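Local coordinates for protein periplasmic beta-glucosidase (Pseudomonas aeruginosa, PDB 6R5O) that probably hydrolyses terminal, non-reducing beta-D-glucosyl residues of glucosides in the periplasm, releasing beta-D-glucose, at residues Ile87-Leu92 and Trp539-Glu544; Ser627-Ala632 and Glu726-Thr731; Gly379-Ile384 and Ala470-Ala475; Ala216-Val221 and Lys249-Ser254; Thr653-Tyr658 and Val716-Asp721. The protein carries 1 engineered substitution. All coordinates share one frame; numbering follows the deposited sequence.

Interaction 1: Ile87-Leu92 and Trp539-Glu544; sequences IFPISL and WFSGTE
Two aromatic residues of 539-544 receive Ile90 and Leu92. Leu92 meets the six-membered ring of Trp539 obliquely, CD2 lying 3.7 Å from Trp539 CZ3, and the two side chains cross at about a right angle. Phe540 is approached at its edge, near the ring plane, by Ile90 CG2. The other branch of Ile90 goes to Trp539: CG1, held between backbone N and carbonyl carbon (chi1 57°), comes 4.0 Å from Trp539 CB. The indole NE1 is bonded to Gly362 O, which limits how the ring can turn where Leu92 packs on it.

The backbones run in nearly opposite directions. Thr543 N donates to Ile87 O at 3.0 Å, and Ile87 N donates a weak hydrogen bond to Thr543 OG1 (3.5 Å). Phe540 O takes a weak bond from Ile90 N at 3.3 Å and a C-H contact from Pro89 CA; the Pro89 ring packs CD and CG against Ser541 O, so no N-H is needed there. Gly542, with a positive phi of 91°, brings its CA to 3.2 Å from Ile87 O. This buried meeting of two loops, each leading into a helix, is an interdomain joint between the N-terminal barrel and C-terminal domains of a family 3 glycoside hydrolase.

Interaction 2: Ser627-Ala632 and Glu726-Thr731; sequences SSERLA and ESRSFT
Arg630 and Thr731 form a single parallel bridge, their CA atoms 4.8 Å apart. Thr731 supplies both of its backbone groups to the residues flanking Arg630: Thr731 N donates to Glu629 O at 3.1 Å, and Leu631 N donates to Thr731 O at 2.9 Å. The first bond is bent at its acceptor, with the donor tilted 27° from the carbonyl plane, whereas the second is more nearly collinear with its carbonyl. Arg630 CA adds a C-H contact of 3.3 Å to the same Thr731 O. Ahead of the bridge the segments are apart, 627-629 being loop while 727-730 is already strand.

Side chains sort by face. Arg630 and Thr731, the bridged pair, share one side, where a long polar chain and a beta-branched hydroxyl residue suit a surface partly open to solvent. Leu631 and Phe730 lie side by side on the other, pointing the same way, with Leu631 CD2 4.1 Å from Phe730 CE1. Strand alternation puts Phe730 on this inner side; its chi1 of 80° then lays the ring beside Leu631. Leu637 touches both residues and Leu626 also touches the phenylalanine, extending the apolar layer. Glu629, bent at chi2, brings OE1 to 4.3 Å from Arg728 NH1, beyond salt-bridge range, though the opposite charges may attract weakly. A short strand joined in parallel to the last strand at a sheet edge is consistent with the A'-G pairing of immunoglobulin-like beta sandwiches, here the fibronectin type III-like domain, with a bound magnesium ion about 8 Å from the Thr731 side chain.

Interaction 3: Gly379-Ile384 and Ala470-Ala475; sequences GRIAVI and ADLVVA
Arg380 and Asp471 grip each other through two bonds at the entrance of the strand pair. Arg380 N donates to Asp471 OD2 at 3.0 Å, meeting the carboxylate on its anti side and 21° out of its plane; with Asp471 CG beside its own backbone N (chi1 -66°), the carboxylate is turned to this N-H. In return Asp471 N reaches Arg380 O at 3.1 Å from above the carbonyl plane. The guanidinium takes no part: it leads away towards Asp469, a long and weak ion pair.

Beyond this start, regular parallel pairing takes over. Leu472 O accepts from Ala382 N, Ala382 O from Val474 N at 2.8 Å, and Val474 O from Ile384 N. Ala382 CB lies 3.8 Å from Ala470 CB, and small residues suit this close approach. On the same face Ile384 folds over the neighbouring strand until its CD1 lies 3.5 Å from Val473 CG1, a snug fit. Ile381 and Val474 touch more loosely on the other face.

These are adjacent parallel strands in the six-stranded sheet of the C-terminal alpha/beta sandwich domain, with 423-427 on one side and 513-518 on the other; helix 410-418 packs on Val383. The chemistry implies division of labour: a carboxylate replaces a strand partner for Arg380 N where regular pairing begins, while inside, the aliphatic side chains offer no polar groups and backbone N-H and C=O groups satisfy each other.

Interaction 4: Ala216-Val221 and Lys249-Ser254; sequences AGAVMV and KGLTIS
Val219 O accepts the shortest bond of this contact, from Ile253 N at 2.6 Å, with the donor in the carbonyl plane and an N-H...O angle of 154°. The same oxygen also takes a C-H contact of 3.2 Å from Thr252 CA. Val219 N completes the exchange by donating to Leu251 O at 2.7 Å, nearly along the C=O axis. Leu251 N to Gly217 O begins the pairing and Val221 N to Ile253 O ends it. The direction is parallel, the two short strand axes being 26° apart.

These are the sixth and seventh strands of the eight-stranded barrel formed by the N-terminal domain, linked through helix 235-245 as a beta-alpha-beta unit. Residues alternate accordingly. Ala218, Met220, Leu251 and Ile253 share the face turned into the barrel, where Phe123 touches Met220 and Met121 touches Ile253. Ala218 is small enough for Ile253 to lean across it, CD1 coming 3.7 Å from Ala218 CB, with Ile253 CG1 beside the backbone N (chi1 -51°) and the chain extended beyond. Val219 and Thr252 face outward. Leu242 of the helix packs on Thr252, whose buried OG1 is hydrogen-bonded to Gly282 O.

Met220 passes its CG 3.4 Å from Ile253 O, then bends at its last torsion. Its side chain touches a bound beta-D-glucopyranose, at about 3 Å between nearest atoms, consistent with the unbranched thioether lending a surface for the sugar at the end of the strand.

Interaction 5: Thr653-Tyr658 and Val716-Asp721; sequences TVVQLY and VFVGLD
Tyr658 and Phe717 start side by side across a hydrogen-bonded antiparallel pair and then part. Their CB atoms lie 3.8 Å from each other, but the Phe717 ring leads away, presenting its edge to Tyr658 O and receiving Lys671 in a cation-pi contact. The tyrosine ring instead runs back along its own strand, and its OH donates to Gln656 OE1 at 2.8 Å. With OE1 taken as acceptor, that bond is consistent with the amide orientation that turns NE2 to carbonyls: Leu720 O at 3.3 Å and Val654 O, both weak. The bend of Gln656 at chi2 (146°) carries the amide over the end of 716-721, while Gly719 opposite it adds no side chain.

The other face is mainly aliphatic, with Thr653 OG1 against Leu720 CD2 at its end. Leu657 CG stands opposite its own N across the CA-CB bond (chi1 176°), and its CD1 branch fits against both valines of the facing strand, 3.6 Å from Val716 CG1 and slightly farther from Val718 CG2. Val655 CG1 comes 3.4 Å from Val718 CG1, a tight meeting of methyls. Leu621 and Leu643, from strands of the opposing sheet, continue this core of the fibronectin type III-like sandwich.

Beneath the side chains the backbone pairing is regular; Tyr658 N to Phe717 O is short (2.6 Å) and nearly straight (178°). The chemistry implies two unlike faces, one sealed by branched aliphatics, the other a short chain of polar contacts from tyrosine to a glutamine that reaches Leu720 O weakly, an oxygen Lys562 also holds.

Interactions 2 and 5 belong to one sheet of the fibronectin type III-like domain: their centres are 16 Å apart, and Arg728 O lies 3.0 Å from Val716 N, a probable hydrogen bond between adjoining strands. Interaction 4 is in the barrel domain and interaction 3 in the C-terminal domain, 50 Å apart between centres and on opposite sides of the chain's centre. Interaction 1 joins these two domains, its centre 26 Å from that of interaction 4 and 24 Å from that of interaction 3. Interaction 4 touches bound glucose through Met220, whereas the Ile90 side chain in interaction 1 remains about 14 Å from a bound glucose.

Interaction 1: Ile87-Leu92 and Trp539-Glu544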
# COMPACT_ATOMS: atom_id res chain seq x y z
N ILE A 87 16.14 29.45 8.32
CA ILE A 87 15.37 28.22 7.98
C ILE A 87 14.01 28.64 7.43
O ILE A 87 13.26 29.33 8.13
CB ILE A 87 15.26 27.32 9.22
CG1 ILE A 87 16.61 27.15 9.92
CG2 ILE A 87 14.63 25.98 8.87
CD1 ILE A 87 17.74 26.77 9.00
N PHE A 88 13.71 28.23 6.20
CA PHE A 88 12.41 28.48 5.53
C PHE A 88 11.44 27.38 5.90
O PHE A 88 11.84 26.39 6.53
CB PHE A 88 12.62 28.58 4.02
CG PHE A 88 13.45 29.78 3.65
CD1 PHE A 88 14.83 29.73 3.70
CD2 PHE A 88 12.83 30.97 3.30
CE1 PHE A 88 15.59 30.83 3.37
CE2 PHE A 88 13.60 32.08 2.99
CZ PHE A 88 14.97 32.01 3.03
N PRO A 89 10.14 27.51 5.53
CA PRO A 89 9.23 26.37 5.67
C PRO A 89 9.97 25.11 5.18
O PRO A 89 10.87 25.21 4.35
CB PRO A 89 8.03 26.80 4.80
CG PRO A 89 8.02 28.31 4.90
CD PRO A 89 9.48 28.71 4.98
N ILE A 90 9.65 23.97 5.79
CA ILE A 90 9.92 22.61 5.24
C ILE A 90 9.36 22.57 3.81
O ILE A 90 8.36 23.31 3.53
CB ILE A 90 9.30 21.52 6.14
CG1 ILE A 90 7.78 21.73 6.29
CG2 ILE A 90 10.01 21.43 7.49
CD1 ILE A 90 6.99 20.46 6.58
N SER A 91 9.97 21.76 2.94
CA SER A 91 9.75 21.75 1.47
C SER A 91 8.26 21.60 1.14
O SER A 91 7.78 22.30 0.22
CB SER A 91 10.57 20.68 0.79
OG SER A 91 11.93 21.07 0.65
N LEU A 92 7.55 20.72 1.84
CA LEU A 92 6.09 20.53 1.66
C LEU A 92 5.42 21.89 1.90
O LEU A 92 4.48 22.24 1.14
CB LEU A 92 5.61 19.44 2.64
CG LEU A 92 4.14 19.00 2.57
CD1 LEU A 92 3.72 18.59 1.17
CD2 LEU A 92 3.90 17.86 3.55
N TRP A 539 2.45 23.94 8.73
CA TRP A 539 3.58 23.00 8.49
C TRP A 539 4.60 23.16 9.64
O TRP A 539 4.16 23.19 10.78
CB TRP A 539 4.18 23.27 7.10
CG TRP A 539 3.14 23.41 6.04
CD1 TRP A 539 2.71 24.56 5.43
CD2 TRP A 539 2.34 22.35 5.46
NE1 TRP A 539 1.74 24.30 4.51
CE2 TRP A 539 1.48 22.95 4.51
CE3 TRP A 539 2.29 20.96 5.64
CZ2 TRP A 539 0.57 22.21 3.75
CZ3 TRP A 539 1.39 20.23 4.89
CH2 TRP A 539 0.55 20.85 3.96
N PHE A 540 5.90 23.26 9.35
CA PHE A 540 6.89 23.90 10.26
C PHE A 540 7.49 25.12 9.54
O PHE A 540 8.36 24.89 8.70
CB PHE A 540 7.96 22.90 10.71
CG PHE A 540 7.46 21.65 11.39
CD1 PHE A 540 6.67 21.72 12.53
CD2 PHE A 540 7.81 20.40 10.91
CE1 PHE A 540 6.24 20.57 13.17
CE2 PHE A 540 7.37 19.24 11.54
CZ PHE A 540 6.59 19.33 12.67
N SER A 541 7.06 26.35 9.87
CA SER A 541 7.21 27.56 9.00
C SER A 541 8.53 28.31 9.21
O SER A 541 8.69 29.40 8.60
CB SER A 541 6.01 28.46 9.16
OG SER A 541 5.01 28.14 8.20
N GLY A 542 9.48 27.77 9.99
CA GLY A 542 10.89 28.22 10.00
C GLY A 542 11.17 29.30 11.03
O GLY A 542 10.33 29.48 11.94
N THR A 543 12.32 29.98 10.88
CA THR A 543 12.91 30.95 11.85
C THR A 543 11.94 32.12 12.10
O THR A 543 11.85 32.54 13.27
CB THR A 543 14.30 31.44 11.39
OG1 THR A 543 15.21 30.35 11.57
CG2 THR A 543 14.81 32.65 12.15
N GLU A 544 11.25 32.59 11.06
CA GLU A 544 10.23 33.67 11.19
C GLU A 544 8.82 33.08 11.15
O GLU A 544 7.88 33.81 10.74
CB GLU A 544 10.39 34.72 10.08
CG GLU A 544 11.61 35.61 10.25
CD GLU A 544 11.53 36.61 11.38
OE1 GLU A 544 10.58 37.46 11.39
OE2 GLU A 544 12.42 36.54 12.25

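Interaction 2: Ser627-Ala632 and Glu726-Thr731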
# COMPACT_ATOMS: atom_id res chain seq x y z
N SER A 627 -9.32 27.71 -27.73
CA SER A 627 -8.82 28.31 -28.99
C SER A 627 -9.45 27.60 -30.20
O SER A 627 -9.94 28.31 -31.09
CB SER A 627 -7.32 28.21 -29.01
OG SER A 627 -6.79 28.78 -30.18
N SER A 628 -9.42 26.26 -30.23
CA SER A 628 -9.91 25.43 -31.35
C SER A 628 -10.52 24.11 -30.85
O SER A 628 -10.10 23.59 -29.80
CB SER A 628 -8.81 25.18 -32.36
OG SER A 628 -8.03 24.03 -32.03
N GLU A 629 -11.46 23.57 -31.63
CA GLU A 629 -12.17 22.29 -31.39
C GLU A 629 -11.26 21.10 -31.72
O GLU A 629 -11.54 20.00 -31.24
CB GLU A 629 -13.42 22.24 -32.27
CG GLU A 629 -14.50 23.19 -31.80
CD GLU A 629 -15.49 22.59 -30.81
OE1 GLU A 629 -15.09 21.69 -30.04
OE2 GLU A 629 -16.65 23.02 -30.82
N ARG A 630 -10.25 21.32 -32.57
CA ARG A 630 -9.42 20.28 -33.23
C ARG A 630 -7.98 20.79 -33.39
O ARG A 630 -7.79 21.80 -34.07
CB ARG A 630 -10.01 19.94 -34.60
CG ARG A 630 -11.36 19.24 -34.54
CD ARG A 630 -12.15 19.35 -35.83
NE ARG A 630 -11.29 19.14 -36.98
CZ ARG A 630 -10.89 17.95 -37.43
NH1 ARG A 630 -11.27 16.84 -36.83
NH2 ARG A 630 -10.10 17.88 -38.49
N LEU A 631 -7.01 20.08 -32.82
CA LEU A 631 -5.57 20.45 -32.81
C LEU A 631 -4.81 19.62 -33.85
O LEU A 631 -4.94 18.39 -33.83
CB LEU A 631 -5.01 20.21 -31.41
CG LEU A 631 -3.55 20.61 -31.20
CD1 LEU A 631 -3.43 22.12 -31.16
CD2 LEU A 631 -2.98 20.01 -29.93
N ALA A 632 -4.02 20.27 -34.72
CA ALA A 632 -3.09 19.62 -35.67
C ALA A 632 -1.81 19.23 -34.93
O ALA A 632 -1.45 19.95 -33.99
CB ALA A 632 -2.79 20.53 -36.83
N GLU A 726 -14.75 23.01 -14.04
CA GLU A 726 -15.54 22.94 -15.30
C GLU A 726 -14.60 22.53 -16.44
O GLU A 726 -13.44 23.04 -16.45
CB GLU A 726 -16.13 24.31 -15.62
CG GLU A 726 -17.52 24.54 -15.08
CD GLU A 726 -18.24 25.49 -16.00
OE1 GLU A 726 -18.13 26.71 -15.77
OE2 GLU A 726 -18.85 25.00 -16.98
N SER A 727 -15.07 21.70 -17.38
CA SER A 727 -14.21 21.23 -18.50
C SER A 727 -14.84 21.46 -19.88
O SER A 727 -16.08 21.52 -19.99
CB SER A 727 -13.78 19.80 -18.33
OG SER A 727 -14.88 18.92 -18.39
N ARG A 728 -13.97 21.62 -20.88
CA ARG A 728 -14.29 21.59 -22.32
C ARG A 728 -13.39 20.52 -22.96
O ARG A 728 -12.31 20.22 -22.38
CB ARG A 728 -14.10 22.97 -22.95
CG ARG A 728 -15.15 23.99 -22.54
CD ARG A 728 -16.57 23.56 -22.86
NE ARG A 728 -16.62 23.17 -24.27
CZ ARG A 728 -16.79 24.01 -25.29
NH1 ARG A 728 -16.80 23.53 -26.53
NH2 ARG A 728 -16.95 25.30 -25.09
N SER A 729 -13.83 19.95 -24.09
CA SER A 729 -13.14 18.87 -24.84
C SER A 729 -12.60 19.41 -26.17
O SER A 729 -13.27 20.27 -26.78
CB SER A 729 -14.07 17.70 -25.06
OG SER A 729 -14.25 16.95 -23.86
N PHE A 730 -11.42 18.93 -26.58
CA PHE A 730 -10.81 19.13 -27.92
C PHE A 730 -10.37 17.76 -28.46
O PHE A 730 -10.13 16.85 -27.63
CB PHE A 730 -9.66 20.16 -27.86
CG PHE A 730 -8.32 19.68 -27.36
CD1 PHE A 730 -7.43 19.04 -28.21
CD2 PHE A 730 -7.93 19.87 -26.05
CE1 PHE A 730 -6.20 18.58 -27.76
CE2 PHE A 730 -6.70 19.42 -25.60
CZ PHE A 730 -5.82 18.79 -26.45
N THR A 731 -10.29 17.62 -29.79
CA THR A 731 -9.82 16.41 -30.51
C THR A 731 -8.40 16.65 -31.04
O THR A 731 -8.21 17.65 -31.74
CB THR A 731 -10.79 16.05 -31.65
OG1 THR A 731 -12.13 16.23 -31.18
CG2 THR A 731 -10.60 14.64 -32.15

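Interaction 3: Gly379-Ile384 and Ala470-Ala475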
# COMPACT_ATOMS: atom_id res chain seq x y z
N GLY A 379 -8.48 42.82 22.38
CA GLY A 379 -9.09 42.21 23.58
C GLY A 379 -8.19 41.24 24.32
O GLY A 379 -6.98 41.50 24.42
N ARG A 380 -8.78 40.15 24.82
CA ARG A 380 -8.10 39.03 25.52
C ARG A 380 -8.14 37.77 24.64
O ARG A 380 -9.23 37.43 24.11
CB ARG A 380 -8.74 38.76 26.88
CG ARG A 380 -8.79 39.99 27.77
CD ARG A 380 -9.32 39.70 29.17
NE ARG A 380 -8.32 40.12 30.14
CZ ARG A 380 -7.56 39.31 30.87
NH1 ARG A 380 -6.67 39.81 31.72
NH2 ARG A 380 -7.68 38.00 30.78
N ILE A 381 -6.98 37.13 24.49
CA ILE A 381 -6.74 36.00 23.55
C ILE A 381 -5.95 34.94 24.32
O ILE A 381 -4.87 35.27 24.83
CB ILE A 381 -6.01 36.50 22.29
CG1 ILE A 381 -6.91 37.42 21.45
CG2 ILE A 381 -5.47 35.35 21.46
CD1 ILE A 381 -6.16 38.26 20.44
N ALA A 382 -6.50 33.73 24.42
CA ALA A 382 -5.85 32.55 25.04
C ALA A 382 -4.94 31.85 24.02
O ALA A 382 -5.42 31.51 22.94
CB ALA A 382 -6.89 31.61 25.58
N VAL A 383 -3.68 31.64 24.36
CA VAL A 383 -2.72 30.89 23.50
C VAL A 383 -2.36 29.58 24.22
O VAL A 383 -1.59 29.63 25.19
CB VAL A 383 -1.48 31.75 23.18
CG1 VAL A 383 -0.52 31.06 22.22
CG2 VAL A 383 -1.88 33.11 22.63
N ILE A 384 -2.94 28.46 23.77
CA ILE A 384 -2.81 27.12 24.41
C ILE A 384 -2.26 26.10 23.40
O ILE A 384 -2.73 26.09 22.26
CB ILE A 384 -4.17 26.65 24.97
CG1 ILE A 384 -4.71 27.65 26.00
CG2 ILE A 384 -4.11 25.22 25.53
CD1 ILE A 384 -6.07 28.19 25.64
N ALA A 470 -10.89 34.38 28.74
CA ALA A 470 -10.54 35.00 27.44
C ALA A 470 -11.79 35.25 26.59
O ALA A 470 -12.88 34.81 26.99
CB ALA A 470 -9.55 34.12 26.72
N ASP A 471 -11.63 35.97 25.49
CA ASP A 471 -12.70 36.26 24.50
C ASP A 471 -12.74 35.12 23.47
O ASP A 471 -13.85 34.83 22.97
CB ASP A 471 -12.49 37.62 23.83
CG ASP A 471 -12.63 38.81 24.78
OD1 ASP A 471 -13.66 38.89 25.49
OD2 ASP A 471 -11.70 39.65 24.82
N LEU A 472 -11.59 34.51 23.17
CA LEU A 472 -11.45 33.35 22.23
C LEU A 472 -10.11 32.62 22.44
O LEU A 472 -9.17 33.23 23.01
CB LEU A 472 -11.60 33.85 20.79
CG LEU A 472 -10.59 34.91 20.35
CD1 LEU A 472 -9.32 34.28 19.79
CD2 LEU A 472 -11.22 35.85 19.32
N VAL A 473 -10.03 31.37 21.99
CA VAL A 473 -8.83 30.50 22.13
C VAL A 473 -8.14 30.36 20.77
O VAL A 473 -8.83 30.23 19.76
CB VAL A 473 -9.18 29.14 22.74
CG1 VAL A 473 -8.02 28.15 22.68
CG2 VAL A 473 -9.66 29.28 24.18
N VAL A 474 -6.81 30.37 20.77
CA VAL A 474 -5.92 30.02 19.63
C VAL A 474 -5.07 28.82 20.08
O VAL A 474 -4.25 28.99 21.00
CB VAL A 474 -5.05 31.22 19.22
CG1 VAL A 474 -3.92 30.80 18.30
CG2 VAL A 474 -5.87 32.33 18.59
N ALA A 475 -5.30 27.65 19.47
CA ALA A 475 -4.72 26.35 19.90
C ALA A 475 -3.57 25.96 18.97
O ALA A 475 -3.81 25.79 17.75
CB ALA A 475 -5.80 25.30 19.92

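Interaction 4: Ala216-Val221 and Lys249-Ser254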
# COMPACT_ATOMS: atom_id res chain seq x y z
N ALA A 216 22.12 19.62 -12.54
CA ALA A 216 22.61 19.10 -11.25
C ALA A 216 24.01 18.50 -11.45
O ALA A 216 24.21 17.77 -12.41
CB ALA A 216 21.65 18.07 -10.71
N GLY A 217 24.95 18.83 -10.58
CA GLY A 217 26.34 18.37 -10.69
C GLY A 217 26.56 16.99 -10.09
O GLY A 217 27.57 16.34 -10.43
N ALA A 218 25.66 16.55 -9.21
CA ALA A 218 25.77 15.26 -8.47
C ALA A 218 24.40 14.61 -8.27
O ALA A 218 23.36 15.32 -8.37
CB ALA A 218 26.46 15.47 -7.14
N VAL A 219 24.40 13.30 -8.00
CA VAL A 219 23.17 12.50 -7.73
C VAL A 219 23.49 11.55 -6.57
O VAL A 219 24.54 10.88 -6.60
CB VAL A 219 22.66 11.75 -8.98
CG1 VAL A 219 21.65 10.67 -8.61
CG2 VAL A 219 22.07 12.69 -10.02
N MET A 220 22.61 11.56 -5.56
CA MET A 220 22.69 10.66 -4.39
C MET A 220 21.74 9.48 -4.60
O MET A 220 20.55 9.70 -4.91
CB MET A 220 22.32 11.36 -3.08
CG MET A 220 22.79 10.56 -1.88
SD MET A 220 23.07 11.60 -0.45
CE MET A 220 21.55 12.55 -0.48
N VAL A 221 22.27 8.28 -4.40
CA VAL A 221 21.51 7.03 -4.64
C VAL A 221 20.78 6.63 -3.35
O VAL A 221 21.41 6.62 -2.28
CB VAL A 221 22.43 5.91 -5.14
CG1 VAL A 221 21.63 4.65 -5.40
CG2 VAL A 221 23.21 6.33 -6.37
N LYS A 249 26.40 13.59 -16.90
CA LYS A 249 27.87 13.68 -17.02
C LYS A 249 28.52 13.70 -15.63
O LYS A 249 29.76 13.54 -15.54
CB LYS A 249 28.23 14.96 -17.81
CG LYS A 249 28.14 14.84 -19.32
CD LYS A 249 26.99 15.59 -19.95
CE LYS A 249 27.24 15.87 -21.42
NZ LYS A 249 26.00 15.75 -22.23
N GLY A 250 27.72 13.87 -14.58
CA GLY A 250 28.20 14.31 -13.25
C GLY A 250 28.65 13.16 -12.36
O GLY A 250 29.19 12.17 -12.87
N LEU A 251 28.42 13.33 -11.05
CA LEU A 251 28.96 12.50 -9.94
C LEU A 251 27.81 11.76 -9.24
O LEU A 251 26.79 12.42 -8.93
CB LEU A 251 29.67 13.46 -8.98
CG LEU A 251 30.29 12.82 -7.74
CD1 LEU A 251 31.59 12.12 -8.09
CD2 LEU A 251 30.52 13.85 -6.66
N THR A 252 27.95 10.45 -9.00
CA THR A 252 26.99 9.65 -8.18
C THR A 252 27.57 9.49 -6.77
O THR A 252 28.78 9.18 -6.64
CB THR A 252 26.63 8.30 -8.81
OG1 THR A 252 27.81 7.53 -9.05
CG2 THR A 252 25.82 8.47 -10.07
N ILE A 253 26.73 9.70 -5.75
CA ILE A 253 27.12 9.63 -4.31
C ILE A 253 26.21 8.63 -3.58
O ILE A 253 24.97 8.72 -3.70
CB ILE A 253 27.10 11.03 -3.66
CG1 ILE A 253 27.90 12.04 -4.48
CG2 ILE A 253 27.61 10.96 -2.23
CD1 ILE A 253 27.55 13.48 -4.18
N SER A 254 26.84 7.70 -2.85
CA SER A 254 26.22 6.68 -1.97
C SER A 254 25.41 7.38 -0.86
O SER A 254 25.74 8.52 -0.53
CB SER A 254 27.30 5.79 -1.41
OG SER A 254 27.05 5.42 -0.08

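Interaction 5: Thr653-Tyr658 and Val716-Asp721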
# COMPACT_ATOMS: atom_id res chain seq x y z
N THR A 653 -5.16 33.69 -5.13
CA THR A 653 -5.62 32.30 -5.38
C THR A 653 -4.62 31.63 -6.34
O THR A 653 -3.55 32.22 -6.60
CB THR A 653 -7.09 32.29 -5.83
OG1 THR A 653 -7.54 30.94 -5.88
CG2 THR A 653 -7.34 32.96 -7.16
N VAL A 654 -4.91 30.42 -6.79
CA VAL A 654 -4.04 29.64 -7.72
C VAL A 654 -4.96 28.95 -8.73
O VAL A 654 -5.67 28.01 -8.32
CB VAL A 654 -3.15 28.63 -6.98
CG1 VAL A 654 -2.30 27.82 -7.94
CG2 VAL A 654 -2.29 29.30 -5.92
N VAL A 655 -4.97 29.41 -9.99
CA VAL A 655 -5.85 28.86 -11.06
C VAL A 655 -5.10 27.69 -11.72
O VAL A 655 -3.98 27.93 -12.23
CB VAL A 655 -6.28 29.94 -12.06
CG1 VAL A 655 -7.24 29.41 -13.12
CG2 VAL A 655 -6.91 31.13 -11.34
N GLN A 656 -5.68 26.49 -11.66
CA GLN A 656 -5.02 25.18 -11.95
C GLN A 656 -5.63 24.56 -13.20
O GLN A 656 -6.87 24.63 -13.36
CB GLN A 656 -5.16 24.23 -10.76
CG GLN A 656 -4.32 24.62 -9.56
CD GLN A 656 -5.01 24.28 -8.26
OE1 GLN A 656 -5.53 23.18 -8.07
NE2 GLN A 656 -5.01 25.24 -7.35
N LEU A 657 -4.78 23.97 -14.04
CA LEU A 657 -5.15 23.32 -15.33
C LEU A 657 -4.93 21.82 -15.21
O LEU A 657 -3.76 21.39 -15.02
CB LEU A 657 -4.27 23.88 -16.45
CG LEU A 657 -4.48 23.23 -17.82
CD1 LEU A 657 -5.59 23.94 -18.60
CD2 LEU A 657 -3.16 23.19 -18.59
N TYR A 658 -6.03 21.06 -15.33
CA TYR A 658 -6.04 19.58 -15.28
C TYR A 658 -6.43 19.04 -16.66
O TYR A 658 -7.30 19.67 -17.31
CB TYR A 658 -6.96 19.08 -14.17
CG TYR A 658 -6.49 19.46 -12.79
CD1 TYR A 658 -5.46 18.77 -12.17
CD2 TYR A 658 -7.06 20.52 -12.11
CE1 TYR A 658 -5.02 19.11 -10.90
CE2 TYR A 658 -6.63 20.89 -10.84
CZ TYR A 658 -5.60 20.18 -10.23
OH TYR A 658 -5.16 20.55 -8.98
N VAL A 716 -10.05 19.11 -20.78
CA VAL A 716 -9.30 20.24 -20.17
C VAL A 716 -10.16 20.83 -19.05
O VAL A 716 -11.29 21.27 -19.35
CB VAL A 716 -8.92 21.30 -21.23
CG1 VAL A 716 -8.19 22.49 -20.64
CG2 VAL A 716 -8.09 20.70 -22.35
N PHE A 717 -9.64 20.81 -17.81
CA PHE A 717 -10.31 21.26 -16.57
C PHE A 717 -9.55 22.45 -15.98
O PHE A 717 -8.32 22.32 -15.75
CB PHE A 717 -10.30 20.16 -15.51
CG PHE A 717 -11.21 18.99 -15.74
CD1 PHE A 717 -10.77 17.87 -16.43
CD2 PHE A 717 -12.48 18.96 -15.18
CE1 PHE A 717 -11.61 16.78 -16.62
CE2 PHE A 717 -13.32 17.88 -15.36
CZ PHE A 717 -12.88 16.79 -16.08
N VAL A 718 -10.24 23.56 -15.71
CA VAL A 718 -9.66 24.74 -15.00
C VAL A 718 -10.54 25.08 -13.79
O VAL A 718 -11.77 25.26 -13.96
CB VAL A 718 -9.44 25.96 -15.91
CG1 VAL A 718 -8.65 27.04 -15.19
CG2 VAL A 718 -8.74 25.58 -17.21
N GLY A 719 -9.92 25.15 -12.62
CA GLY A 719 -10.57 25.46 -11.34
C GLY A 719 -9.54 25.77 -10.28
O GLY A 719 -8.31 25.62 -10.56
N LEU A 720 -10.01 26.13 -9.08
CA LEU A 720 -9.18 26.63 -7.95
C LEU A 720 -8.76 25.47 -7.03
O LEU A 720 -8.01 25.72 -6.08
CB LEU A 720 -9.98 27.71 -7.21
CG LEU A 720 -10.53 28.82 -8.09
CD1 LEU A 720 -11.38 29.79 -7.29
CD2 LEU A 720 -9.41 29.56 -8.82
N ASP A 721 -9.21 24.24 -7.32
CA ASP A 721 -8.69 22.97 -6.71
C ASP A 721 -9.03 21.78 -7.62
O ASP A 721 -9.86 21.94 -8.55
CB ASP A 721 -9.22 22.77 -5.28
CG ASP A 721 -10.72 22.58 -5.14
OD1 ASP A 721 -11.44 22.64 -6.16
OD2 ASP A 721 -11.18 22.39 -4.01